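Local coordinates for Cd1 (Flavonifractor plautii, PDB 7D39), which probably works as an FMN-dependent flavone reductase, an ene-reductase that starts the breakdown of flavones and flavonols in gut bacteria, at residues V215-H220 with Y249-P254; C19-M24 with R189-G194; D68-L73 with H99-R104; K76-D81 with A128-I133; G237-I242 with A255-H260. All blocks are in the same frame, centred on the assembly; numbering follows the deposited sequence.

From the N terminus, contact 2 opens first, on helix 14-28, and closes on helix 184-202, after contacts 3 and 4 have closed. The long loop between its segments holds both of them. These two share helix 70-79 and cross along the chain: contact 3 ties the start of that helix to helix 96-109, and contact 4 ties its end to the short helix 131-134. All three belong to the layers around the five-stranded parallel sheet. Contacts 1 and 5 follow later and also cross. They join the cysteine-bearing loop, the strands of the four-stranded antiparallel sheet and 3-10 helix 255-259, and they touch each other through strands 239-245 and 248-252.

Contact 1 of 5, residues V215-H220 with Y249-P254; sequences VCPHCH and YSFTFP
Val215 and Phe251 carry the apolar part of this contact. Val215 CG1 lies 3.7 Å from Phe251 CB, and the two side chains cross at about a right angle. The edge of the Phe251 ring meets Pro217, whose CD is 3.9 Å from Phe251 CD2. The same CD sits at the edge of the Phe253 ring. A sulfur-aromatic contact adds to this: Cys216 SG is 5.3 Å from the centre of the Phe251 ring, placed obliquely. The polar link is a water. It donates to Val215 O and accepts from Phe251 N. Cys219 SG is modelled as bonded to Cys216, Cys233 and Cys236 at once. One sulfur cannot form three disulfides, so that bonding is doubtful. Cys216, Cys219, Cys233 and Cys236 form two CxxC pairs, consistent with a zinc-ribbon site, but no metal is modelled. The chemistry implies a mainly apolar seat for the cysteine loop on edge strand 248-252, with one water joining Val215 O and Phe251 N.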
# COMPACT_ATOMS: atom_id res chain seq x y z
N VAL A 215 -16.56 4.85 3.94
CA VAL A 215 -17.74 4.94 3.09
C VAL A 215 -17.87 3.71 2.20
O VAL A 215 -18.95 3.12 2.10
CB VAL A 215 -17.73 6.24 2.25
CG1 VAL A 215 -18.81 6.20 1.17
CG2 VAL A 215 -17.93 7.46 3.13
N CYS A 216 -16.78 3.32 1.52
CA CYS A 216 -16.75 2.09 0.73
C CYS A 216 -16.92 0.91 1.68
O CYS A 216 -16.06 0.68 2.54
CB CYS A 216 -15.44 1.96 -0.08
SG CYS A 216 -15.18 0.40 -1.00
N PRO A 217 -18.01 0.16 1.58
CA PRO A 217 -18.19 -0.98 2.48
C PRO A 217 -17.17 -2.07 2.27
O PRO A 217 -16.96 -2.91 3.16
CB PRO A 217 -19.61 -1.47 2.15
CG PRO A 217 -20.23 -0.39 1.30
CD PRO A 217 -19.11 0.29 0.61
N HIS A 218 -16.50 -2.09 1.14
CA HIS A 218 -15.53 -3.11 0.85
C HIS A 218 -14.10 -2.66 1.18
O HIS A 218 -13.41 -3.34 1.86
CB HIS A 218 -15.69 -3.52 -0.61
CG HIS A 218 -14.61 -4.41 -1.12
ND1 HIS A 218 -14.57 -5.75 -0.85
CD2 HIS A 218 -13.53 -4.14 -1.88
CE1 HIS A 218 -13.52 -6.28 -1.42
NE2 HIS A 218 -12.87 -5.32 -2.05
N CYS A 219 -13.73 -1.47 0.69
CA CYS A 219 -12.40 -0.79 0.81
C CYS A 219 -12.21 -0.24 2.27
O CYS A 219 -11.17 -0.40 2.86
CB CYS A 219 -12.13 0.31 -0.34
SG CYS A 219 -13.16 0.64 -1.87
N HIS A 220 -13.26 0.35 2.83
CA HIS A 220 -13.33 1.28 3.98
C HIS A 220 -12.83 2.68 3.74
O HIS A 220 -12.83 3.49 4.60
CB HIS A 220 -12.83 0.75 5.33
CG HIS A 220 -13.40 -0.57 5.70
ND1 HIS A 220 -12.64 -1.70 5.80
CD2 HIS A 220 -14.66 -0.94 5.97
CE1 HIS A 220 -13.41 -2.71 6.12
NE2 HIS A 220 -14.64 -2.28 6.23
N TYR A 249 -22.89 10.12 3.92
CA TYR A 249 -22.56 9.55 2.62
C TYR A 249 -22.50 8.03 2.70
O TYR A 249 -22.08 7.45 3.71
CB TYR A 249 -21.24 10.11 2.10
CG TYR A 249 -21.24 11.62 1.91
CD1 TYR A 249 -21.78 12.19 0.77
CD2 TYR A 249 -20.70 12.47 2.87
CE1 TYR A 249 -21.78 13.54 0.58
CE2 TYR A 249 -20.70 13.84 2.68
CZ TYR A 249 -21.25 14.37 1.53
OH TYR A 249 -21.27 15.73 1.32
N SER A 250 -22.92 7.39 1.62
CA SER A 250 -22.90 5.94 1.52
C SER A 250 -22.55 5.56 0.09
O SER A 250 -22.71 6.35 -0.84
CB SER A 250 -24.25 5.34 1.91
OG SER A 250 -25.29 6.03 1.24
N PHE A 251 -22.09 4.32 -0.10
CA PHE A 251 -21.57 3.89 -1.40
C PHE A 251 -22.15 2.53 -1.76
O PHE A 251 -21.96 1.56 -1.03
CB PHE A 251 -20.04 3.85 -1.37
CG PHE A 251 -19.41 3.43 -2.67
CD1 PHE A 251 -19.56 4.20 -3.81
CD2 PHE A 251 -18.63 2.29 -2.75
CE1 PHE A 251 -18.98 3.83 -5.01
CE2 PHE A 251 -18.04 1.91 -3.94
CZ PHE A 251 -18.22 2.68 -5.07
N THR A 252 -22.85 2.47 -2.90
CA THR A 252 -23.41 1.22 -3.40
C THR A 252 -22.81 0.86 -4.75
O THR A 252 -22.30 1.72 -5.48
CB THR A 252 -24.94 1.29 -3.52
OG1 THR A 252 -25.31 2.42 -4.32
CG2 THR A 252 -25.59 1.41 -2.14
N PHE A 253 -22.89 -0.42 -5.09
CA PHE A 253 -22.31 -0.93 -6.33
C PHE A 253 -22.95 -2.27 -6.65
O PHE A 253 -23.40 -2.98 -5.74
CB PHE A 253 -20.79 -1.09 -6.21
CG PHE A 253 -20.36 -1.95 -5.06
CD1 PHE A 253 -20.17 -3.31 -5.23
CD2 PHE A 253 -20.15 -1.40 -3.80
CE1 PHE A 253 -19.78 -4.10 -4.18
CE2 PHE A 253 -19.76 -2.19 -2.75
CZ PHE A 253 -19.57 -3.54 -2.93
N PRO A 254 -23.10 -2.55 -7.92
CA PRO A 254 -23.66 -3.81 -8.35
C PRO A 254 -22.74 -4.84 -7.86
O PRO A 254 -21.57 -4.76 -8.08
CB PRO A 254 -23.57 -3.73 -9.85
CG PRO A 254 -22.59 -2.68 -10.13
CD PRO A 254 -22.76 -1.69 -9.04
O HOH W 1 -21.82 3.10 2.78

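Contact 2 of 5, residues C19-M24 with R189-G194; sequences CIEALM and RAHQIG
Glu21 reaches from helix 14-28 to His191 on helix 184-202. Its CB leads to CG, which stands anti to the backbone N (chi1 -179°). Glu21 CG rests 3.8 Å from His191 N and 4.1 Å from Ala190 CB. The chain then bends at chi2 and carries the carboxylate to the imidazole. Glu21 OE1 accepts from His191 ND1 at 3.2 Å, with an N-H...O angle of 137°. The proton comes to the anti side of OE1, and the oxygen is tilted out of the ring plane. His191 NE2 is hydrogen-bonded to Glu28, so the ring stands between two carboxylates; this would probably favour a protonated imidazole. Deeper in, small residues let the backbones meet. Gly194, without a side chain, lets its CA come within 3.2 Å of Ala22 O. Ala190 O is 3.4 Å from Ala22 CA, and both are CA-H...O contacts. The local axes pass 6.7 Å apart and cross at -49°. Ala22, Ala190 and Ile193 also touch Met142 of strand 138-144. This is typical of the flavodoxin-like fold, where the first and last helices of that fold, here 14-28 and 184-202, pack together on one face of the parallel sheet.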
# COMPACT_ATOMS: atom_id res chain seq x y z
N CYS A 19 5.84 4.85 16.27
CA CYS A 19 6.15 3.51 15.80
C CYS A 19 6.69 2.66 16.95
O CYS A 19 6.25 1.52 17.17
CB CYS A 19 7.15 3.58 14.65
SG CYS A 19 7.45 1.99 13.87
N ILE A 20 7.63 3.21 17.72
CA ILE A 20 8.21 2.43 18.80
C ILE A 20 7.17 2.16 19.89
O ILE A 20 7.09 1.06 20.43
CB ILE A 20 9.46 3.13 19.33
CG1 ILE A 20 10.57 3.04 18.27
CG2 ILE A 20 9.91 2.52 20.65
CD1 ILE A 20 11.66 4.07 18.42
N GLU A 21 6.34 3.16 20.18
CA GLU A 21 5.24 2.95 21.12
C GLU A 21 4.32 1.83 20.65
O GLU A 21 3.80 1.05 21.46
CB GLU A 21 4.45 4.25 21.27
CG GLU A 21 3.30 4.19 22.23
CD GLU A 21 3.76 4.24 23.68
OE1 GLU A 21 3.21 3.48 24.49
OE2 GLU A 21 4.67 5.04 23.98
N ALA A 22 4.08 1.74 19.34
CA ALA A 22 3.33 0.59 18.84
C ALA A 22 4.11 -0.69 19.06
O ALA A 22 3.54 -1.72 19.45
CB ALA A 22 2.98 0.79 17.36
N LEU A 23 5.43 -0.66 18.85
CA LEU A 23 6.22 -1.86 19.10
C LEU A 23 6.13 -2.29 20.56
O LEU A 23 6.09 -3.49 20.87
CB LEU A 23 7.67 -1.62 18.68
CG LEU A 23 7.91 -1.52 17.16
CD1 LEU A 23 9.38 -1.45 16.86
CD2 LEU A 23 7.29 -2.70 16.41
N MSE A 24 6.08 -1.32 21.48
CA MSE A 24 5.96 -1.66 22.89
C MSE A 24 4.66 -2.39 23.21
O MSE A 24 4.66 -3.42 23.89
CB MSE A 24 6.07 -0.40 23.74
CG MSE A 24 7.50 0.04 23.94
SE MSE A 24 7.64 1.87 24.64
CE MSE A 24 9.53 1.84 25.09
N ARG A 189 -3.00 5.66 21.80
CA ARG A 189 -3.61 5.08 20.60
C ARG A 189 -2.58 4.33 19.75
O ARG A 189 -2.89 3.27 19.20
CB ARG A 189 -4.30 6.18 19.79
CG ARG A 189 -4.91 5.69 18.49
CD ARG A 189 -6.21 4.90 18.71
NE ARG A 189 -6.80 4.50 17.44
CZ ARG A 189 -7.19 3.27 17.14
NH1 ARG A 189 -7.11 2.30 18.04
NH2 ARG A 189 -7.69 3.02 15.93
N ALA A 190 -1.37 4.87 19.63
CA ALA A 190 -0.30 4.10 19.00
C ALA A 190 -0.05 2.80 19.75
O ALA A 190 0.14 1.75 19.13
CB ALA A 190 0.99 4.92 18.92
N HIS A 191 -0.05 2.86 21.08
CA HIS A 191 0.13 1.66 21.88
C HIS A 191 -0.95 0.61 21.57
O HIS A 191 -0.64 -0.57 21.38
CB HIS A 191 0.10 2.02 23.37
CG HIS A 191 0.47 0.88 24.26
ND1 HIS A 191 1.76 0.63 24.66
CD2 HIS A 191 -0.30 -0.09 24.82
CE1 HIS A 191 1.78 -0.44 25.43
NE2 HIS A 191 0.54 -0.89 25.55
N GLN A 192 -2.22 1.02 21.54
CA GLN A 192 -3.28 0.08 21.22
C GLN A 192 -3.13 -0.49 19.81
O GLN A 192 -3.34 -1.70 19.59
CB GLN A 192 -4.65 0.74 21.36
CG GLN A 192 -5.78 -0.25 21.28
CD GLN A 192 -5.82 -1.19 22.48
OE1 GLN A 192 -5.68 -0.76 23.63
NE2 GLN A 192 -5.97 -2.49 22.22
N ILE A 193 -2.76 0.35 18.85
CA ILE A 193 -2.53 -0.13 17.49
C ILE A 193 -1.47 -1.23 17.49
O ILE A 193 -1.57 -2.22 16.76
CB ILE A 193 -2.16 1.05 16.57
CG1 ILE A 193 -3.41 1.88 16.30
CG2 ILE A 193 -1.51 0.58 15.25
CD1 ILE A 193 -3.20 3.04 15.36
N GLY A 194 -0.46 -1.09 18.35
CA GLY A 194 0.56 -2.13 18.45
C GLY A 194 0.03 -3.41 19.08
O GLY A 194 0.43 -4.51 18.70

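Contact 3 of 5, residues D68-L73 with H99-R104; sequences DDFDWL and HTITDR
Asp68 comes first, its backbone N lying in the plane of the Arg104 guanidinium, at the edge, 3.5 Å from Arg104 NH2. Phe70, the first residue of helix 70-79, carries the main contact. Its CG is anti to the backbone N (chi1 -176°), and its ring runs beside the Arg104 side chain in the opposite direction. Arg104 CB sits over one face of the ring, 3.9 Å from the ring centre, as a CH-pi contact. Further out the Arg104 chain bends at chi3 (65°), which brings NE near Phe70 CG. The guanidinium beyond it lies flat on Phe70, with centres 4.6 Å apart and planes at 26°. Phe70 CB is over the rim of the guanidinium, 3.5 Å from Arg104 NH2. Phe70 CZ comes within 3.6 Å of Arg104 O. Phe70 CE1 touches Ile101 CG2 at 4.1 Å. Asp71 OD1 lies 5.5 Å from Arg104 NH2, not in contact. Leu73 CD2 meets Ile101 CD1 at 4.1 Å, the side chains crossing at about a right angle. Ile101 also packs on Leu160 of helix 153-162, and Leu73 on Ile36 of strand 32-37. Arg104 NH1 is hydrogen-bonded to Glu44 O, which holds the guanidinium at its edge while Phe70 packs one face. Its charge probably gains from the ring and from Asp71, which also has a long, weak ion pair with Arg108.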
# COMPACT_ATOMS: atom_id res chain seq x y z
N ASP A 68 17.60 0.01 -4.03
CA ASP A 68 19.01 -0.40 -3.72
C ASP A 68 19.23 -1.10 -2.37
O ASP A 68 19.81 -2.17 -2.32
CB ASP A 68 19.93 0.80 -3.78
CG ASP A 68 21.27 0.46 -4.40
OD1 ASP A 68 21.32 -0.49 -5.22
OD2 ASP A 68 22.27 1.14 -4.09
N ASP A 69 18.79 -0.47 -1.28
CA ASP A 69 18.45 -1.17 -0.05
C ASP A 69 17.03 -1.72 -0.07
O ASP A 69 16.58 -2.28 0.94
CB ASP A 69 18.60 -0.26 1.16
CG ASP A 69 20.04 -0.00 1.54
OD1 ASP A 69 20.87 -0.92 1.35
OD2 ASP A 69 20.34 1.12 2.02
N PHE A 70 16.31 -1.55 -1.17
CA PHE A 70 14.93 -2.01 -1.22
C PHE A 70 14.85 -3.52 -1.01
O PHE A 70 14.03 -4.01 -0.23
CB PHE A 70 14.27 -1.59 -2.53
CG PHE A 70 12.83 -1.94 -2.61
CD1 PHE A 70 11.89 -1.15 -1.98
CD2 PHE A 70 12.41 -3.08 -3.28
CE1 PHE A 70 10.54 -1.48 -2.02
CE2 PHE A 70 11.07 -3.41 -3.33
CZ PHE A 70 10.13 -2.61 -2.70
N ASP A 71 15.69 -4.29 -1.71
CA ASP A 71 15.64 -5.74 -1.55
C ASP A 71 15.86 -6.13 -0.10
O ASP A 71 15.15 -7.00 0.42
CB ASP A 71 16.68 -6.42 -2.46
CG ASP A 71 16.26 -6.43 -3.92
OD1 ASP A 71 15.05 -6.28 -4.20
OD2 ASP A 71 17.13 -6.61 -4.79
N TRP A 72 16.83 -5.51 0.57
CA TRP A 72 17.00 -5.74 2.00
C TRP A 72 15.73 -5.43 2.77
O TRP A 72 15.24 -6.25 3.56
CB TRP A 72 18.17 -4.91 2.51
CG TRP A 72 18.44 -5.05 3.98
CD1 TRP A 72 19.26 -5.97 4.59
CD2 TRP A 72 17.90 -4.24 5.03
NE1 TRP A 72 19.25 -5.78 5.95
CE2 TRP A 72 18.43 -4.73 6.25
CE3 TRP A 72 17.03 -3.16 5.06
CZ2 TRP A 72 18.11 -4.17 7.48
CZ3 TRP A 72 16.70 -2.60 6.29
CH2 TRP A 72 17.25 -3.10 7.48
N LEU A 73 15.16 -4.24 2.54
CA LEU A 73 13.92 -3.88 3.23
C LEU A 73 12.83 -4.92 2.98
O LEU A 73 12.14 -5.35 3.91
CB LEU A 73 13.45 -2.49 2.77
CG LEU A 73 12.16 -1.91 3.34
CD1 LEU A 73 12.22 -1.85 4.85
CD2 LEU A 73 11.85 -0.53 2.75
N HIS A 99 5.54 6.54 -1.47
CA HIS A 99 5.04 6.27 -2.82
C HIS A 99 6.04 5.46 -3.65
O HIS A 99 5.63 4.64 -4.47
CB HIS A 99 4.72 7.56 -3.54
CG HIS A 99 3.45 8.20 -3.09
ND1 HIS A 99 3.41 9.19 -2.13
CD2 HIS A 99 2.17 7.99 -3.46
CE1 HIS A 99 2.16 9.57 -1.94
NE2 HIS A 99 1.38 8.85 -2.73
N THR A 100 7.34 5.67 -3.45
CA THR A 100 8.35 4.90 -4.16
C THR A 100 8.35 3.45 -3.72
O THR A 100 8.42 2.55 -4.56
CB THR A 100 9.72 5.53 -3.95
OG1 THR A 100 9.79 6.72 -4.71
CG2 THR A 100 10.84 4.62 -4.41
N ILE A 101 8.26 3.21 -2.41
CA ILE A 101 8.13 1.84 -1.92
C ILE A 101 6.90 1.17 -2.54
O ILE A 101 6.95 0.00 -2.94
CB ILE A 101 8.08 1.83 -0.38
CG1 ILE A 101 9.47 2.16 0.17
CG2 ILE A 101 7.60 0.48 0.15
CD1 ILE A 101 9.48 2.59 1.64
N THR A 102 5.79 1.91 -2.64
CA THR A 102 4.61 1.36 -3.29
C THR A 102 4.89 1.06 -4.77
O THR A 102 4.55 -0.02 -5.27
CB THR A 102 3.42 2.32 -3.14
OG1 THR A 102 3.14 2.55 -1.75
CG2 THR A 102 2.19 1.74 -3.78
N ASP A 103 5.48 2.00 -5.50
CA ASP A 103 5.83 1.73 -6.90
C ASP A 103 6.64 0.46 -7.01
O ASP A 103 6.43 -0.34 -7.92
CB ASP A 103 6.65 2.88 -7.51
CG ASP A 103 5.92 4.22 -7.49
OD1 ASP A 103 4.68 4.25 -7.34
OD2 ASP A 103 6.62 5.25 -7.65
N ARG A 104 7.57 0.25 -6.09
CA ARG A 104 8.51 -0.84 -6.25
C ARG A 104 7.99 -2.16 -5.70
O ARG A 104 8.62 -3.19 -5.94
CB ARG A 104 9.84 -0.44 -5.62
CG ARG A 104 10.49 0.58 -6.53
CD ARG A 104 11.86 0.94 -6.16
NE ARG A 104 12.80 -0.17 -6.29
CZ ARG A 104 14.04 -0.07 -5.83
NH1 ARG A 104 14.42 1.05 -5.24
NH2 ARG A 104 14.89 -1.08 -5.94

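Contact 4 of 5, residues K76-D81 with A128-I133; sequences KMLDAD and APDPRI
Arg132 NH1 donates to Asp79 OD1 at 2.6 Å with an N-H...O angle of 147°. The Asp79 carboxylate is met from well above its plane, yet the oxygen stays close to the guanidinium plane. Asp79, Asp130 and Arg132 form a salt-bridge network between the end of helix 70-79 and the start of helix 131-134. The other two nitrogens stay within the second segment: Arg132 NE and NH2 both donate to Asp130 OD2, at 3.3 and 2.9 Å. They meet it side-on, in the guanidinium plane and on the syn lone-pair side of the oxygen. Arg132 bends at chi3 (-52°), which leaves NE facing Asp130 OD2. Asp130 is the N-cap of the short helix; its OD1 takes a weak bond from Arg132 N. Asp75 adds another salt bridge to Arg132 NH2. Three carboxylates thus surround one guanidinium and fix its rotation, and the positive charge would help offset theirs. One face of the guanidinium is packed by Leu78, whose CB lies 3.9 Å from Arg132 NH1, over the rim. Leu78 CD2 is 3.9 Å from Ile133 CA, and Leu78 CD1 is 4.1 Å from Ile133 CG1.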
# COMPACT_ATOMS: atom_id res chain seq x y z
N LYS A 76 13.16 -8.05 4.95
CA LYS A 76 12.76 -7.87 6.34
C LYS A 76 11.25 -7.90 6.48
O LYS A 76 10.71 -8.52 7.40
CB LYS A 76 13.30 -6.55 6.90
CG LYS A 76 14.82 -6.35 6.85
CD LYS A 76 15.58 -7.37 7.68
CE LYS A 76 15.20 -7.30 9.13
NZ LYS A 76 16.16 -8.08 9.95
N MSE A 77 10.54 -7.24 5.57
CA MSE A 77 9.10 -7.22 5.66
C MSE A 77 8.53 -8.63 5.46
O MSE A 77 7.56 -8.99 6.11
CB MSE A 77 8.52 -6.26 4.64
CG MSE A 77 8.93 -4.83 4.89
SE MSE A 77 8.44 -3.62 3.43
CE MSE A 77 6.63 -3.12 4.01
N LEU A 78 9.17 -9.42 4.59
CA LEU A 78 8.67 -10.77 4.33
C LEU A 78 8.90 -11.70 5.52
O LEU A 78 8.13 -12.65 5.71
CB LEU A 78 9.35 -11.35 3.08
CG LEU A 78 8.92 -10.81 1.70
CD1 LEU A 78 9.85 -11.31 0.61
CD2 LEU A 78 7.49 -11.23 1.39
N ASP A 79 9.94 -11.45 6.31
CA ASP A 79 10.18 -12.26 7.49
C ASP A 79 9.26 -11.92 8.66
O ASP A 79 9.24 -12.68 9.63
CB ASP A 79 11.63 -12.11 7.97
CG ASP A 79 12.61 -12.96 7.17
OD1 ASP A 79 12.18 -13.92 6.49
OD2 ASP A 79 13.82 -12.65 7.23
N ALA A 80 8.54 -10.81 8.59
CA ALA A 80 7.67 -10.39 9.68
C ALA A 80 6.28 -10.99 9.53
O ALA A 80 5.77 -11.14 8.42
CB ALA A 80 7.56 -8.86 9.73
N ASP A 81 5.67 -11.34 10.67
CA ASP A 81 4.29 -11.81 10.62
C ASP A 81 3.30 -10.65 10.57
O ASP A 81 2.20 -10.80 10.05
CB ASP A 81 4.00 -12.70 11.83
CG ASP A 81 4.99 -13.86 11.96
OD1 ASP A 81 5.03 -14.74 11.06
OD2 ASP A 81 5.72 -13.90 12.96
N ALA A 128 10.82 -22.81 -7.88
CA ALA A 128 9.82 -22.26 -6.98
C ALA A 128 10.29 -20.91 -6.44
O ALA A 128 11.34 -20.86 -5.78
CB ALA A 128 9.54 -23.23 -5.84
N PRO A 129 9.54 -19.82 -6.65
CA PRO A 129 10.04 -18.48 -6.30
C PRO A 129 9.92 -18.59 -4.79
O PRO A 129 9.58 -19.65 -4.27
CB PRO A 129 8.84 -17.57 -6.58
CG PRO A 129 7.66 -18.48 -6.65
CD PRO A 129 8.17 -19.77 -7.19
N ASP A 130 10.25 -17.52 -4.08
CA ASP A 130 10.08 -17.48 -2.62
C ASP A 130 8.80 -17.76 -1.86
O ASP A 130 7.86 -16.96 -1.93
CB ASP A 130 10.64 -16.09 -2.29
CG ASP A 130 10.95 -15.90 -0.80
OD1 ASP A 130 10.31 -16.54 0.07
OD2 ASP A 130 11.84 -15.08 -0.48
N PRO A 131 8.72 -18.88 -1.14
CA PRO A 131 7.48 -19.18 -0.40
C PRO A 131 6.98 -18.01 0.43
O PRO A 131 5.77 -17.75 0.46
CB PRO A 131 7.89 -20.35 0.50
CG PRO A 131 9.07 -20.95 -0.16
CD PRO A 131 9.80 -19.81 -0.81
N ARG A 132 7.88 -17.30 1.10
CA ARG A 132 7.48 -16.17 1.93
C ARG A 132 6.58 -15.21 1.17
O ARG A 132 5.67 -14.62 1.77
CB ARG A 132 8.72 -15.44 2.44
CG ARG A 132 9.52 -16.24 3.44
CD ARG A 132 10.69 -15.42 3.91
NE ARG A 132 11.44 -14.91 2.77
CZ ARG A 132 12.32 -13.92 2.84
NH1 ARG A 132 12.56 -13.32 4.00
NH2 ARG A 132 12.94 -13.53 1.74
N ILE A 133 6.79 -15.06 -0.14
CA ILE A 133 6.12 -14.01 -0.90
C ILE A 133 4.61 -14.17 -0.87
O ILE A 133 3.88 -13.17 -0.86
CB ILE A 133 6.65 -14.00 -2.34
CG1 ILE A 133 8.05 -13.40 -2.37
CG2 ILE A 133 5.72 -13.21 -3.23
CD1 ILE A 133 8.79 -13.70 -3.65

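Contact 5 of 5, residues G237-I242 with A255-H260; sequences GLEGEI and AEQLEH
Gln257 turns its amide to Glu239, the amide and carboxylate planes 26° apart and the side chains crossing at a slant. Glu239 N lies well above the plane of the amide carbonyl and donates to Gln257 OE1 at 3.0 Å with an N-H...O angle of 150°. Glu239 CG is 3.3 Å from Gln257 OE1. This oxygen takes two donors, Glu239 N directly and a water that also bonds Gly237 O. The His260 ring has Glu256 O at its edge, in plane, and His260 NE2 donates to Glu256 OE1 at 3.1 Å. Gln257 bends at chi2 (-76°), which turns CD back toward Glu239. Beside it, Leu238 and Gln257 slide past each other in opposite directions. Leu238 CD2 lies 3.5 Å from Gln257 O and 3.6 Å from Gln257 CB. Glu239 OE1 makes a salt bridge to Lys230. The contact pins 3-10 helix 255-259, which follows strand 248-252 and precedes helix 265-285, to the beginning of strand 239-245. Leu238 also packs on Phe251 of strand 248-252 and on His218 of the cysteine loop.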
# COMPACT_ATOMS: atom_id res chain seq x y z
N GLY A 237 -11.29 0.52 -6.34
CA GLY A 237 -11.68 0.63 -7.73
C GLY A 237 -13.08 0.18 -8.06
O GLY A 237 -13.46 0.22 -9.24
N LEU A 238 -13.86 -0.25 -7.07
CA LEU A 238 -15.26 -0.54 -7.31
C LEU A 238 -15.94 0.69 -7.91
O LEU A 238 -15.67 1.82 -7.50
CB LEU A 238 -15.96 -0.95 -6.01
CG LEU A 238 -15.67 -2.37 -5.51
CD1 LEU A 238 -16.07 -2.54 -4.07
CD2 LEU A 238 -16.38 -3.38 -6.38
N GLU A 239 -16.79 0.45 -8.89
CA GLU A 239 -17.53 1.49 -9.61
C GLU A 239 -19.00 1.41 -9.22
O GLU A 239 -19.64 0.36 -9.36
CB GLU A 239 -17.35 1.33 -11.12
CG GLU A 239 -15.90 1.02 -11.51
CD GLU A 239 -15.59 1.24 -12.98
OE1 GLU A 239 -16.53 1.29 -13.81
OE2 GLU A 239 -14.40 1.38 -13.31
N GLY A 240 -19.54 2.52 -8.72
CA GLY A 240 -20.90 2.49 -8.23
C GLY A 240 -21.51 3.86 -8.07
O GLY A 240 -21.42 4.69 -8.98
N GLU A 241 -22.12 4.12 -6.93
CA GLU A 241 -22.89 5.33 -6.75
C GLU A 241 -22.74 5.85 -5.33
O GLU A 241 -22.81 5.07 -4.37
CB GLU A 241 -24.37 5.08 -7.07
CG GLU A 241 -25.28 6.25 -6.82
CD GLU A 241 -26.58 6.13 -7.60
OE1 GLU A 241 -27.11 5.00 -7.74
OE2 GLU A 241 -27.07 7.17 -8.09
N ILE A 242 -22.56 7.16 -5.21
CA ILE A 242 -22.46 7.85 -3.93
C ILE A 242 -23.80 8.49 -3.62
O ILE A 242 -24.37 9.19 -4.47
CB ILE A 242 -21.34 8.91 -3.97
CG1 ILE A 242 -19.96 8.26 -3.84
CG2 ILE A 242 -21.56 10.00 -2.94
CD1 ILE A 242 -19.71 7.61 -2.49
N ALA A 255 -23.26 -5.92 -7.33
CA ALA A 255 -22.45 -6.94 -6.68
C ALA A 255 -21.46 -7.63 -7.57
O ALA A 255 -20.52 -8.23 -7.15
CB ALA A 255 -23.34 -7.98 -6.06
N GLU A 256 -21.73 -7.61 -8.84
CA GLU A 256 -20.84 -8.22 -9.81
C GLU A 256 -19.52 -7.48 -9.91
O GLU A 256 -18.49 -8.07 -10.29
CB GLU A 256 -21.54 -8.30 -11.17
CG GLU A 256 -20.73 -8.98 -12.27
CD GLU A 256 -19.77 -8.03 -12.96
OE1 GLU A 256 -18.86 -8.52 -13.67
OE2 GLU A 256 -19.92 -6.80 -12.78
N GLN A 257 -19.51 -6.18 -9.59
CA GLN A 257 -18.26 -5.42 -9.57
C GLN A 257 -17.23 -6.04 -8.64
O GLN A 257 -16.03 -5.85 -8.83
CB GLN A 257 -18.53 -3.97 -9.15
CG GLN A 257 -18.87 -3.03 -10.29
CD GLN A 257 -17.64 -2.62 -11.09
OE1 GLN A 257 -16.67 -2.09 -10.55
NE2 GLN A 257 -17.68 -2.86 -12.40
N LEU A 258 -17.68 -6.79 -7.62
CA LEU A 258 -16.74 -7.43 -6.71
C LEU A 258 -15.71 -8.27 -7.44
O LEU A 258 -14.57 -8.39 -7.00
CB LEU A 258 -17.49 -8.29 -5.70
CG LEU A 258 -17.77 -7.59 -4.38
CD1 LEU A 258 -18.65 -8.46 -3.49
CD2 LEU A 258 -16.46 -7.26 -3.70
N GLU A 259 -16.10 -8.87 -8.56
CA GLU A 259 -15.17 -9.64 -9.37
C GLU A 259 -14.04 -8.79 -9.93
O GLU A 259 -13.01 -9.34 -10.31
CB GLU A 259 -15.93 -10.28 -10.54
CG GLU A 259 -16.75 -11.48 -10.16
CD GLU A 259 -16.51 -12.62 -11.12
OE1 GLU A 259 -16.14 -13.72 -10.66
OE2 GLU A 259 -16.65 -12.39 -12.34
N HIS A 260 -14.23 -7.48 -10.03
CA HIS A 260 -13.24 -6.60 -10.63
C HIS A 260 -12.44 -5.82 -9.61
O HIS A 260 -11.44 -5.18 -9.97
CB HIS A 260 -13.93 -5.63 -11.60
CG HIS A 260 -14.61 -6.31 -12.74
ND1 HIS A 260 -14.04 -6.42 -13.99
CD2 HIS A 260 -15.80 -6.95 -12.81
CE1 HIS A 260 -14.86 -7.09 -14.78
NE2 HIS A 260 -15.94 -7.42 -14.09
O HOH W 2 -13.59 -2.28 -10.61